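Putative fimbrial subunit (Corynebacterium diphtheriae, PDB 4HSQ) forms, as the major pilin SpaD, the repeating subunit of a bacterial surface pilus thought to serve adhesion, this chain comprising domains D2 and D3 with a bound calcium ion. Local coordinates at residues Lys108-Val112 with Thr144-Lys148; Leu163-Glu169 with Lys190-Asp196; Ser175-Leu179 with Asn240-Ile244; Gly204-Thr208 with Thr220-Cys224; Glu245-Ile251 with Glu262-Val266. One frame throughout, in Å; residues are numbered along the deposited sequence.

Interaction 1 (Lys108-Val112 with Thr144-Lys148)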
# COMPACT_ATOMS: atom_id res chain seq x y z
N LYS A 108 1.96 -5.88 -4.03
CA LYS A 108 0.96 -5.98 -2.97
C LYS A 108 1.69 -5.92 -1.67
O LYS A 108 2.68 -6.63 -1.50
CB LYS A 108 0.11 -7.27 -3.02
CG LYS A 108 -0.83 -7.33 -4.24
CD LYS A 108 -1.61 -8.66 -4.30
CE LYS A 108 -2.45 -8.70 -5.57
NZ LYS A 108 -3.20 -9.98 -5.71
N ARG A 109 1.18 -5.13 -0.72
CA ARG A 109 1.78 -5.10 0.62
C ARG A 109 1.13 -6.21 1.42
O ARG A 109 -0.09 -6.22 1.57
CB ARG A 109 1.59 -3.73 1.26
CG ARG A 109 2.28 -3.63 2.61
CD ARG A 109 2.05 -2.25 3.16
NE ARG A 109 2.60 -2.07 4.49
CZ ARG A 109 2.89 -0.88 5.00
NH1 ARG A 109 2.69 0.21 4.28
NH2 ARG A 109 3.41 -0.78 6.22
N LYS A 110 1.93 -7.17 1.93
CA LYS A 110 1.40 -8.36 2.61
C LYS A 110 0.88 -8.09 3.99
O LYS A 110 0.06 -8.85 4.51
CB LYS A 110 2.50 -9.45 2.78
CG LYS A 110 3.18 -9.92 1.54
CD LYS A 110 4.23 -10.97 1.92
CE LYS A 110 5.62 -10.40 1.96
NZ LYS A 110 6.63 -11.43 2.30
N GLU A 111 1.45 -7.07 4.65
CA GLU A 111 1.11 -6.74 6.02
C GLU A 111 1.60 -5.38 6.39
O GLU A 111 2.46 -4.83 5.70
CB GLU A 111 1.80 -7.76 6.98
CG GLU A 111 3.32 -7.74 6.90
CD GLU A 111 4.04 -8.62 7.90
OE1 GLU A 111 3.48 -8.89 8.99
OE2 GLU A 111 5.19 -9.01 7.61
N VAL A 112 1.08 -4.84 7.49
CA VAL A 112 1.56 -3.57 8.00
C VAL A 112 3.01 -3.76 8.49
O VAL A 112 3.89 -2.98 8.15
CB VAL A 112 0.61 -3.06 9.12
CG1 VAL A 112 1.24 -1.91 9.92
CG2 VAL A 112 -0.73 -2.66 8.53
N THR A 144 4.67 4.86 1.45
CA THR A 144 3.28 4.38 1.51
C THR A 144 3.02 3.99 2.94
O THR A 144 3.80 3.23 3.51
CB THR A 144 3.11 3.18 0.56
OG1 THR A 144 3.46 3.59 -0.76
CG2 THR A 144 1.69 2.62 0.59
N TYR A 145 1.89 4.43 3.50
CA TYR A 145 1.57 4.13 4.90
C TYR A 145 0.31 3.30 5.06
O TYR A 145 -0.73 3.62 4.48
CB TYR A 145 1.35 5.42 5.70
CG TYR A 145 2.53 6.35 5.80
CD1 TYR A 145 3.38 6.32 6.91
CD2 TYR A 145 2.81 7.27 4.79
CE1 TYR A 145 4.43 7.23 7.04
CE2 TYR A 145 3.85 8.19 4.92
CZ TYR A 145 4.67 8.16 6.03
OH TYR A 145 5.71 9.04 6.13
N HIS A 146 0.41 2.27 5.89
CA HIS A 146 -0.72 1.41 6.25
C HIS A 146 -0.70 1.20 7.72
O HIS A 146 0.38 1.14 8.29
CB HIS A 146 -0.68 0.05 5.53
CG HIS A 146 -0.99 0.11 4.06
ND1 HIS A 146 -0.02 0.47 3.14
CD2 HIS A 146 -2.14 -0.17 3.39
CE1 HIS A 146 -0.61 0.41 1.95
NE2 HIS A 146 -1.89 0.03 2.06
N GLY A 147 -1.86 0.98 8.32
CA GLY A 147 -1.92 0.72 9.75
C GLY A 147 -2.90 -0.38 10.06
O GLY A 147 -3.70 -0.78 9.21
N LYS A 148 -2.80 -0.91 11.26
CA LYS A 148 -3.76 -1.94 11.70
C LYS A 148 -4.95 -1.30 12.39
O LYS A 148 -4.80 -0.29 13.07
CB LYS A 148 -3.08 -2.91 12.65
CG LYS A 148 -1.99 -3.70 11.97
CD LYS A 148 -1.60 -4.91 12.82
CE LYS A 148 -0.13 -4.97 13.10
NZ LYS A 148 0.16 -6.03 14.11
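The polar part of this contact centres on the R109 guanidinium. Two bonds within 108-112 fix it: R109 NE donates to E111 O at 3.0 Å and R109 NH2 to V112 O at 3.0 Å, so the extended side chain closes the turn that follows strand 100-109. Across the gap, R109 NH1 reaches T144 O at 3.3 Å, a weak hydrogen bond whose angle at hydrogen is only 130°. H146 CB lies over one face of the guanidinium, and T144 O sits near its plane.

Strand 142-155 gives the contact its place in the fold. It pairs with strand 117-127 in the N-terminal domain of this chain and with strands 199-206 and 264-271 in the prealbumin-like domain that follows, so a single continuous strand spans the junction. H146 NE2 hydrogen-bonds to Q15 O, and the H146 ring meets that of H206 edge-to-face.

The apolar part belongs to V112, whose CA is 5.7 Å from H146 CA. V112 CG1 rests 3.6 Å from H146 O, while V112 CG2 lies 4.0 Å from H146 CB, 3.5 Å from G147 C and 3.8 Å from K148 CG.

Interaction 2 (Leu163-Glu169 with Lys190-Asp196)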
# COMPACT_ATOMS: atom_id res chain seq x y z
N LEU A 163 -16.73 -8.65 24.56
CA LEU A 163 -17.75 -9.49 23.94
C LEU A 163 -17.32 -10.15 22.65
O LEU A 163 -16.92 -9.50 21.70
CB LEU A 163 -19.01 -8.64 23.68
CG LEU A 163 -19.52 -7.80 24.88
CD1 LEU A 163 -20.64 -6.86 24.44
CD2 LEU A 163 -20.02 -8.69 26.02
N LYS A 164 -17.43 -11.47 22.64
CA LYS A 164 -17.17 -12.32 21.48
C LYS A 164 -18.43 -12.37 20.62
O LYS A 164 -19.55 -12.23 21.15
CB LYS A 164 -16.79 -13.74 21.98
CG LYS A 164 -16.57 -14.79 20.89
CD LYS A 164 -16.55 -16.20 21.49
CE LYS A 164 -16.18 -17.27 20.50
NZ LYS A 164 -16.18 -18.62 21.13
N GLY A 165 -18.25 -12.58 19.32
CA GLY A 165 -19.36 -12.79 18.41
C GLY A 165 -19.95 -11.59 17.72
O GLY A 165 -20.93 -11.74 16.98
N ALA A 166 -19.41 -10.38 17.95
CA ALA A 166 -19.96 -9.22 17.25
C ALA A 166 -19.40 -9.23 15.84
O ALA A 166 -18.20 -9.47 15.67
CB ALA A 166 -19.59 -7.92 17.97
N GLU A 167 -20.26 -8.96 14.83
CA GLU A 167 -19.82 -8.98 13.44
C GLU A 167 -19.84 -7.60 12.83
O GLU A 167 -20.77 -6.83 13.04
CB GLU A 167 -20.66 -9.96 12.60
CG GLU A 167 -20.39 -11.41 12.97
CD GLU A 167 -21.30 -12.45 12.33
OE1 GLU A 167 -22.13 -12.10 11.46
OE2 GLU A 167 -21.16 -13.63 12.71
N PHE A 168 -18.78 -7.31 12.05
CA PHE A 168 -18.60 -6.01 11.44
C PHE A 168 -18.22 -6.08 9.98
O PHE A 168 -17.45 -6.95 9.57
CB PHE A 168 -17.49 -5.24 12.17
CG PHE A 168 -17.85 -4.74 13.56
CD1 PHE A 168 -18.27 -3.42 13.75
CD2 PHE A 168 -17.74 -5.57 14.67
CE1 PHE A 168 -18.56 -2.95 15.04
CE2 PHE A 168 -18.06 -5.10 15.95
CZ PHE A 168 -18.46 -3.80 16.13
N GLU A 169 -18.65 -5.05 9.23
CA GLU A 169 -18.19 -4.77 7.88
C GLU A 169 -17.39 -3.46 7.91
O GLU A 169 -17.55 -2.67 8.83
CB GLU A 169 -19.38 -4.63 6.92
CG GLU A 169 -20.06 -5.95 6.63
CD GLU A 169 -21.27 -5.75 5.75
OE1 GLU A 169 -21.90 -4.67 5.84
OE2 GLU A 169 -21.60 -6.68 4.99
N LYS A 190 -14.26 -9.86 4.15
CA LYS A 190 -15.16 -8.69 4.05
C LYS A 190 -16.12 -8.61 5.24
O LYS A 190 -17.04 -7.78 5.26
CB LYS A 190 -15.89 -8.64 2.70
CG LYS A 190 -16.92 -9.73 2.45
CD LYS A 190 -17.65 -9.38 1.16
CE LYS A 190 -18.75 -10.35 0.81
NZ LYS A 190 -19.25 -10.12 -0.57
N LYS A 191 -15.87 -9.44 6.24
CA LYS A 191 -16.62 -9.43 7.49
C LYS A 191 -15.72 -9.99 8.55
O LYS A 191 -15.06 -11.00 8.31
CB LYS A 191 -17.94 -10.23 7.38
CG LYS A 191 -18.82 -10.06 8.62
CD LYS A 191 -20.21 -10.63 8.36
CE LYS A 191 -21.08 -9.68 7.58
NZ LYS A 191 -22.49 -10.18 7.50
N TRP A 192 -15.68 -9.32 9.72
CA TRP A 192 -14.83 -9.70 10.85
C TRP A 192 -15.67 -9.95 12.09
O TRP A 192 -16.72 -9.34 12.25
CB TRP A 192 -13.79 -8.61 11.15
CG TRP A 192 -12.82 -8.40 10.04
CD1 TRP A 192 -11.57 -8.94 9.93
CD2 TRP A 192 -13.04 -7.63 8.84
NE1 TRP A 192 -11.00 -8.56 8.73
CE2 TRP A 192 -11.88 -7.74 8.05
CE3 TRP A 192 -14.09 -6.82 8.39
CZ2 TRP A 192 -11.73 -7.06 6.83
CZ3 TRP A 192 -13.96 -6.16 7.16
CH2 TRP A 192 -12.80 -6.33 6.38
N THR A 193 -15.24 -10.90 12.94
CA THR A 193 -15.97 -11.26 14.17
C THR A 193 -15.06 -11.08 15.38
O THR A 193 -13.90 -11.45 15.31
CB THR A 193 -16.52 -12.70 14.08
OG1 THR A 193 -17.27 -12.80 12.87
CG2 THR A 193 -17.46 -13.04 15.24
N THR A 194 -15.59 -10.53 16.49
CA THR A 194 -14.77 -10.40 17.68
C THR A 194 -14.56 -11.82 18.29
O THR A 194 -15.48 -12.64 18.27
CB THR A 194 -15.35 -9.40 18.68
OG1 THR A 194 -16.65 -9.83 19.09
CG2 THR A 194 -15.40 -7.97 18.10
N GLY A 195 -13.33 -12.10 18.69
CA GLY A 195 -12.94 -13.38 19.27
C GLY A 195 -13.19 -13.44 20.77
O GLY A 195 -13.94 -12.62 21.30
N ASP A 196 -12.53 -14.40 21.47
CA ASP A 196 -12.73 -14.63 22.91
C ASP A 196 -12.33 -13.41 23.77
O ASP A 196 -12.93 -13.20 24.83
CB ASP A 196 -11.97 -15.88 23.39
CG ASP A 196 -12.44 -17.19 22.74
OD1 ASP A 196 -13.66 -17.46 22.77
OD2 ASP A 196 -11.58 -17.95 22.24
O HOH W 1 -23.31 -10.11 10.13
O HOH W 2 -19.48 -8.39 4.32
O HOH W 3 -23.66 -8.40 5.80
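T194 OG1 makes the shortest polar contact, donating to L163 O at 2.6 Å while accepting from A166 N at 3.0 Å. One hydroxyl thus bridges two backbone groups of 163-169. Beside it, G165 N donates to T194 O (3.0 Å, 179°) and T194 N to A166 O (2.9 Å). Further along, F168 N to W192 O (2.9 Å) and W192 N to F168 O (3.0 Å) define an antiparallel hydrogen-bonded pair, next to the non-hydrogen-bonded pair E167-T193 with CA atoms 4.5 Å apart. The segments run 174° apart. G165 has phi/psi of 91°/1°, where a CB would jam against K164 O, so the backbone itself calls for glycine.

At the exposed margins, K164 NZ forms a salt bridge to D196 OD1 at 3.2 Å, with weak hydrogen-bond geometry. K191 NZ lies 4.4 Å from both E167 OE1 and E169 OE2, beyond direct bridges, and one water links it to each carboxylate; E169 OE1 hydrogen-bonds to Y171 OH. Packing completes the 623 Å² buried: E167 CG touches T193 OG1 at 3.4 Å, F168 CE2 approaches T194 CG2 at 4.5 Å, and the W192 ring edge lies against the F168 and E169 backbone.

Strand 192-193 forms one edge of a four-stranded antiparallel sheet of the prealbumin-like domain. Strand 167-173 lies between it and strand 222-229; W192 meets F200 of strand 199-206, and F168 reaches I269 of strand 264-271.

Interaction 3 (Ser175-Leu179 with Asn240-Ile244)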
# COMPACT_ATOMS: atom_id res chain seq x y z
N SER A 175 -18.61 10.28 6.44
CA SER A 175 -19.04 10.36 7.85
C SER A 175 -19.80 9.08 8.21
O SER A 175 -20.19 8.33 7.31
CB SER A 175 -19.93 11.58 8.09
OG SER A 175 -21.30 11.33 7.79
N ALA A 176 -20.04 8.85 9.49
CA ALA A 176 -20.80 7.69 9.95
C ALA A 176 -22.25 7.72 9.43
O ALA A 176 -22.90 6.68 9.44
CB ALA A 176 -20.80 7.63 11.48
N ALA A 177 -22.76 8.90 8.99
CA ALA A 177 -24.14 9.03 8.48
C ALA A 177 -24.23 8.82 6.96
O ALA A 177 -25.35 8.75 6.44
CB ALA A 177 -24.69 10.41 8.83
N VAL A 178 -23.07 8.84 6.23
CA VAL A 178 -23.03 8.74 4.77
C VAL A 178 -21.92 7.75 4.37
O VAL A 178 -20.75 8.12 4.20
CB VAL A 178 -22.89 10.11 4.03
CG1 VAL A 178 -23.17 9.95 2.54
CG2 VAL A 178 -23.83 11.17 4.62
N LEU A 179 -22.30 6.49 4.22
CA LEU A 179 -21.38 5.43 3.81
C LEU A 179 -21.02 5.56 2.35
O LEU A 179 -21.86 5.94 1.52
CB LEU A 179 -21.99 4.03 4.07
CG LEU A 179 -22.22 3.65 5.53
CD1 LEU A 179 -22.79 2.24 5.64
CD2 LEU A 179 -20.92 3.75 6.35
N ASN A 240 -25.25 1.99 14.44
CA ASN A 240 -24.41 0.80 14.33
C ASN A 240 -23.21 1.10 13.40
O ASN A 240 -22.47 0.18 13.05
CB ASN A 240 -25.22 -0.42 13.86
CG ASN A 240 -25.69 -0.35 12.43
OD1 ASN A 240 -26.05 0.71 11.92
ND2 ASN A 240 -25.70 -1.50 11.76
N VAL A 241 -22.97 2.38 13.08
CA VAL A 241 -21.85 2.80 12.24
C VAL A 241 -20.91 3.69 13.07
O VAL A 241 -21.35 4.66 13.69
CB VAL A 241 -22.25 3.49 10.90
CG1 VAL A 241 -21.00 4.01 10.16
CG2 VAL A 241 -23.04 2.54 9.99
N THR A 242 -19.65 3.32 13.12
CA THR A 242 -18.60 4.03 13.85
C THR A 242 -17.59 4.55 12.84
O THR A 242 -17.03 3.76 12.09
CB THR A 242 -17.90 3.07 14.84
OG1 THR A 242 -18.84 2.57 15.79
CG2 THR A 242 -16.70 3.71 15.56
N GLU A 243 -17.32 5.86 12.83
CA GLU A 243 -16.34 6.38 11.88
C GLU A 243 -14.97 6.36 12.53
O GLU A 243 -14.85 6.52 13.74
CB GLU A 243 -16.72 7.79 11.36
CG GLU A 243 -16.70 8.88 12.41
CD GLU A 243 -17.02 10.26 11.86
OE1 GLU A 243 -17.73 10.34 10.84
OE2 GLU A 243 -16.63 11.26 12.50
N ILE A 244 -13.96 6.14 11.73
CA ILE A 244 -12.57 6.06 12.19
C ILE A 244 -11.73 7.11 11.46
O ILE A 244 -11.69 7.09 10.23
CB ILE A 244 -12.03 4.62 11.90
CG1 ILE A 244 -12.87 3.52 12.59
CG2 ILE A 244 -10.55 4.49 12.23
CD1 ILE A 244 -12.84 3.53 14.08
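A type I beta turn from S175 to V178, combined with an ST turn, brings the chain against an edge strand of the prealbumin-like domain. The turn is defined by V178 N bonding to S175 O at 3.1 Å, and the ST turn by A177 N donating to S175 OG at 3.1 Å. A176 N donates to E243 OE1 at 3.1 Å with an angle of 138°, the one hydrogen bond between the segments; S175 CA is also 3.3 Å from E243 OE1. The other carboxylate oxygen, E243 OE2, forms a salt bridge with K222.

V241 supplies the apolar half: its CG1 lies 3.9 Å from A176 CB and 3.8 Å from L179 CD2. V241 CG1 also packs closely on the backbone, 3.4 Å from A176 O. The whole contact buries 241 Å² at the surface.

Strand 241-244 is one of the two outermost strands of its sheet and pairs with 222-229, where C224, joined by a disulfide to C173, touches L179, V241 and E243.

Interaction 4 (Gly204-Thr208 with Thr220-Cys224)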
# COMPACT_ATOMS: atom_id res chain seq x y z
N GLY A 204 -4.38 -4.79 6.90
CA GLY A 204 -4.39 -3.45 7.46
C GLY A 204 -4.93 -2.51 6.42
O GLY A 204 -5.25 -2.94 5.30
N LEU A 205 -5.02 -1.23 6.75
CA LEU A 205 -5.65 -0.27 5.88
C LEU A 205 -4.74 0.86 5.50
O LEU A 205 -3.88 1.24 6.28
CB LEU A 205 -6.91 0.32 6.57
CG LEU A 205 -7.94 -0.68 7.11
CD1 LEU A 205 -9.03 0.05 7.91
CD2 LEU A 205 -8.54 -1.52 5.96
N HIS A 206 -4.97 1.43 4.31
CA HIS A 206 -4.22 2.60 3.85
C HIS A 206 -4.61 3.80 4.71
O HIS A 206 -5.81 4.02 4.97
CB HIS A 206 -4.59 2.88 2.39
CG HIS A 206 -3.64 3.76 1.65
ND1 HIS A 206 -3.42 5.08 2.03
CD2 HIS A 206 -2.95 3.52 0.52
CE1 HIS A 206 -2.61 5.59 1.12
NE2 HIS A 206 -2.31 4.70 0.18
N VAL A 207 -3.62 4.55 5.17
CA VAL A 207 -3.91 5.77 5.96
C VAL A 207 -4.65 6.77 5.07
O VAL A 207 -4.45 6.80 3.84
CB VAL A 207 -2.67 6.42 6.60
CG1 VAL A 207 -1.87 5.40 7.42
CG2 VAL A 207 -1.77 7.12 5.54
N THR A 208 -5.47 7.62 5.69
CA THR A 208 -6.26 8.59 4.92
C THR A 208 -5.55 9.92 4.63
O THR A 208 -5.99 10.64 3.74
CB THR A 208 -7.56 8.91 5.68
OG1 THR A 208 -7.23 9.47 6.96
CG2 THR A 208 -8.42 7.66 5.88
N THR A 220 -12.54 14.96 3.58
CA THR A 220 -13.25 14.25 4.65
C THR A 220 -13.25 12.71 4.41
O THR A 220 -14.26 12.05 4.61
CB THR A 220 -14.66 14.85 4.85
OG1 THR A 220 -15.34 14.88 3.59
CG2 THR A 220 -14.64 16.25 5.45
N LYS A 221 -12.10 12.16 4.02
CA LYS A 221 -11.90 10.72 3.77
C LYS A 221 -11.73 9.96 5.11
O LYS A 221 -10.83 10.27 5.88
CB LYS A 221 -10.68 10.53 2.87
CG LYS A 221 -10.34 9.09 2.54
CD LYS A 221 -10.16 8.91 1.04
CE LYS A 221 -8.71 8.81 0.62
NZ LYS A 221 -8.58 8.50 -0.84
N LYS A 222 -12.62 8.98 5.39
CA LYS A 222 -12.55 8.17 6.61
C LYS A 222 -12.89 6.72 6.31
O LYS A 222 -13.28 6.39 5.19
CB LYS A 222 -13.54 8.69 7.66
CG LYS A 222 -13.17 10.01 8.30
CD LYS A 222 -14.38 10.65 8.91
CE LYS A 222 -13.93 11.70 9.87
NZ LYS A 222 -13.90 11.18 11.26
N PHE A 223 -12.75 5.86 7.32
CA PHE A 223 -13.25 4.50 7.28
C PHE A 223 -14.41 4.45 8.24
O PHE A 223 -14.45 5.24 9.18
CB PHE A 223 -12.17 3.46 7.65
CG PHE A 223 -11.18 3.21 6.55
CD1 PHE A 223 -11.52 2.44 5.44
CD2 PHE A 223 -9.88 3.70 6.64
CE1 PHE A 223 -10.60 2.19 4.43
CE2 PHE A 223 -8.96 3.44 5.63
CZ PHE A 223 -9.33 2.71 4.53
N CYS A 224 -15.34 3.53 8.03
CA CYS A 224 -16.50 3.36 8.89
C CYS A 224 -16.65 1.87 9.18
O CYS A 224 -16.56 1.06 8.26
CB CYS A 224 -17.76 3.92 8.21
SG CYS A 224 -17.99 5.70 8.44
O HOH W 4 -9.52 9.85 8.31
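Residue G204, preceded by a cis peptide bond, leads the first segment into a sheet-to-sheet contact of the prealbumin-like beta sandwich: strand 199-206 belongs to one sheet, strand 222-229 to the other. No hydrogen bond joins the two segments directly, and their touching parts run 153° apart.

L205 turns inward. Its CD1 stands 3.9 Å from the centroid of the F223 ring and only 9° off the ring normal, a CH-pi contact over the face, while L205 CB comes within 3.8 Å of F223 CE2. Both side chains also touch L170 of strand 167-173, so the pair belongs to the buried interior between the sheets.

At H206 the backbone takes over: H206 O lies 3.3 Å from F223 CE2, near the plane of the ring and hence at its edge. The imidazole serves other ends, with ND1 donating to V207 O at 2.7 Å and NE2 bonding to D12.

The V207 CA-to-CB bond points away from the second segment; its side chain touches Y145 and, on helix 248-252, R248 and I251. T208 comes back to the second segment; its CG2 is 3.6 Å from K221 O, 4.1 Å from K221 CG and 4.3 Å from F223 CE2. K221 carries its charge elsewhere, to D14 and E211. Water 4 also bridges T208 and K221, lying 2.7 Å from T208 OG1 and donating to K221 O at 2.8 Å.

Interaction 5 (Glu245-Ile251 with Glu262-Val266). With CA (calcium ion), chain B.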
# COMPACT_ATOMS: atom_id res chain seq x y z
N GLU A 245 -11.00 7.95 12.22
CA GLU A 245 -10.04 8.93 11.67
C GLU A 245 -8.70 8.19 11.57
O GLU A 245 -7.94 8.13 12.54
CB GLU A 245 -9.91 10.20 12.56
CG GLU A 245 -11.21 10.91 12.87
CD GLU A 245 -11.13 12.40 13.16
OE1 GLU A 245 -12.20 13.03 13.31
OE2 GLU A 245 -10.00 12.94 13.21
N PHE A 246 -8.49 7.53 10.44
CA PHE A 246 -7.34 6.63 10.25
C PHE A 246 -6.13 7.33 9.63
O PHE A 246 -5.64 6.99 8.57
CB PHE A 246 -7.81 5.43 9.43
CG PHE A 246 -7.01 4.18 9.66
CD1 PHE A 246 -7.08 3.50 10.87
CD2 PHE A 246 -6.17 3.69 8.67
CE1 PHE A 246 -6.34 2.33 11.08
CE2 PHE A 246 -5.42 2.54 8.88
CZ PHE A 246 -5.53 1.85 10.06
N THR A 247 -5.57 8.27 10.39
CA THR A 247 -4.40 9.06 9.99
C THR A 247 -3.13 8.54 10.66
O THR A 247 -3.19 7.90 11.71
CB THR A 247 -4.61 10.54 10.33
OG1 THR A 247 -4.60 10.68 11.76
CG2 THR A 247 -5.91 11.11 9.72
N ARG A 248 -1.99 8.82 10.05
CA ARG A 248 -0.68 8.48 10.63
C ARG A 248 -0.57 8.91 12.10
O ARG A 248 -0.14 8.11 12.95
CB ARG A 248 0.44 9.15 9.82
CG ARG A 248 0.67 8.54 8.43
CD ARG A 248 1.69 9.33 7.65
NE ARG A 248 1.27 10.70 7.39
CZ ARG A 248 2.09 11.67 6.97
NH1 ARG A 248 3.37 11.40 6.74
NH2 ARG A 248 1.63 12.90 6.80
N ALA A 249 -0.93 10.17 12.41
CA ALA A 249 -0.84 10.73 13.76
C ALA A 249 -1.76 10.00 14.74
O ALA A 249 -1.31 9.67 15.86
CB ALA A 249 -1.16 12.21 13.74
N LYS A 250 -3.01 9.69 14.32
CA LYS A 250 -3.94 8.96 15.21
C LYS A 250 -3.47 7.52 15.47
O LYS A 250 -3.54 7.05 16.60
CB LYS A 250 -5.37 8.94 14.65
CG LYS A 250 -6.10 10.28 14.77
CD LYS A 250 -6.71 10.52 16.17
CE LYS A 250 -7.40 11.86 16.28
NZ LYS A 250 -8.66 11.91 15.48
N ILE A 251 -2.95 6.86 14.46
CA ILE A 251 -2.46 5.47 14.58
C ILE A 251 -1.24 5.42 15.49
O ILE A 251 -1.14 4.52 16.33
CB ILE A 251 -2.13 4.92 13.17
CG1 ILE A 251 -3.40 4.81 12.31
CG2 ILE A 251 -1.34 3.59 13.24
CD1 ILE A 251 -3.12 4.66 10.80
N GLU A 262 2.12 1.78 18.15
CA GLU A 262 2.26 2.87 17.19
C GLU A 262 1.84 2.49 15.75
O GLU A 262 1.85 3.37 14.90
CB GLU A 262 3.70 3.43 17.24
CG GLU A 262 4.78 2.50 16.72
CD GLU A 262 5.42 1.57 17.74
OE1 GLU A 262 4.73 1.14 18.70
OE2 GLU A 262 6.62 1.24 17.56
N VAL A 263 1.47 1.20 15.46
CA VAL A 263 1.07 0.81 14.08
C VAL A 263 -0.42 0.40 14.06
O VAL A 263 -0.93 -0.03 13.01
CB VAL A 263 1.98 -0.31 13.46
CG1 VAL A 263 3.44 0.12 13.40
CG2 VAL A 263 1.84 -1.65 14.21
N THR A 264 -1.09 0.49 15.21
CA THR A 264 -2.48 0.07 15.39
C THR A 264 -3.34 1.17 15.98
O THR A 264 -2.97 1.81 16.96
CB THR A 264 -2.56 -1.17 16.34
OG1 THR A 264 -1.57 -2.13 15.93
CG2 THR A 264 -3.96 -1.83 16.37
N LEU A 265 -4.51 1.34 15.41
CA LEU A 265 -5.53 2.20 15.95
C LEU A 265 -6.51 1.27 16.61
O LEU A 265 -6.90 0.29 15.98
CB LEU A 265 -6.19 3.04 14.86
CG LEU A 265 -7.11 4.16 15.36
CD1 LEU A 265 -6.95 5.39 14.49
CD2 LEU A 265 -8.55 3.72 15.34
N VAL A 266 -6.88 1.54 17.86
CA VAL A 266 -7.82 0.71 18.62
C VAL A 266 -9.13 1.47 18.72
O VAL A 266 -9.17 2.62 19.18
CB VAL A 266 -7.29 0.28 20.03
CG1 VAL A 266 -8.33 -0.54 20.79
CG2 VAL A 266 -5.98 -0.48 19.94
CA CA B . -1.86 3.35 18.15
O HOH W 5 -3.84 4.83 17.98
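Two backbone carbonyl oxygens, I251 O and T264 O, stand only 3.3 Å apart because both bind the same calcium ion, at 2.3 Å and 2.2 Å from CA respectively. Water 5 is a third ligand at 2.5 Å from CA and donates to K250 O at 2.6 Å; E253 O, D260 OD1 and D261 O complete the six-coordinate site.

No hydrogen bond crosses between the segments, so the rest is packing. I251 CG2 lies 3.4 Å from V263 C, I251 CG1 4.2 Å from L265 CB, and F246 CE1 3.8 Å from L265 CB; L265 CD1 rests 3.5 Å from E245 O. The short helix 248-252 is N-capped by T247, whose OG1 accepts from K250 N at 3.2 Å.

With only D260 giving a side-chain oxygen, the site depends mainly on backbone geometry: the metal draws together carbonyls that would otherwise repel, tying the end of the helix to the start of strand 264-271.

In the fold
Strand 142-155 links three of the contacts. From interaction 1, G147 O meets L205 N of interaction 4 at 2.8 Å, and K148 N meets V263 O of interaction 5 at 2.7 Å, so the interdomain strand runs between the sandwich contact and the metal site. Interactions 4 and 5, with centres 10 Å apart, join through T208 N and F246 O at 2.9 Å. Interaction 3 continues the sheet of interaction 4 through I244 N and F223 O at 2.7 Å. Interaction 2 touches none of the others; it shares the four-stranded sheet with 3 and 4, its centre about 20 Å from that of calcium-binding interaction 5.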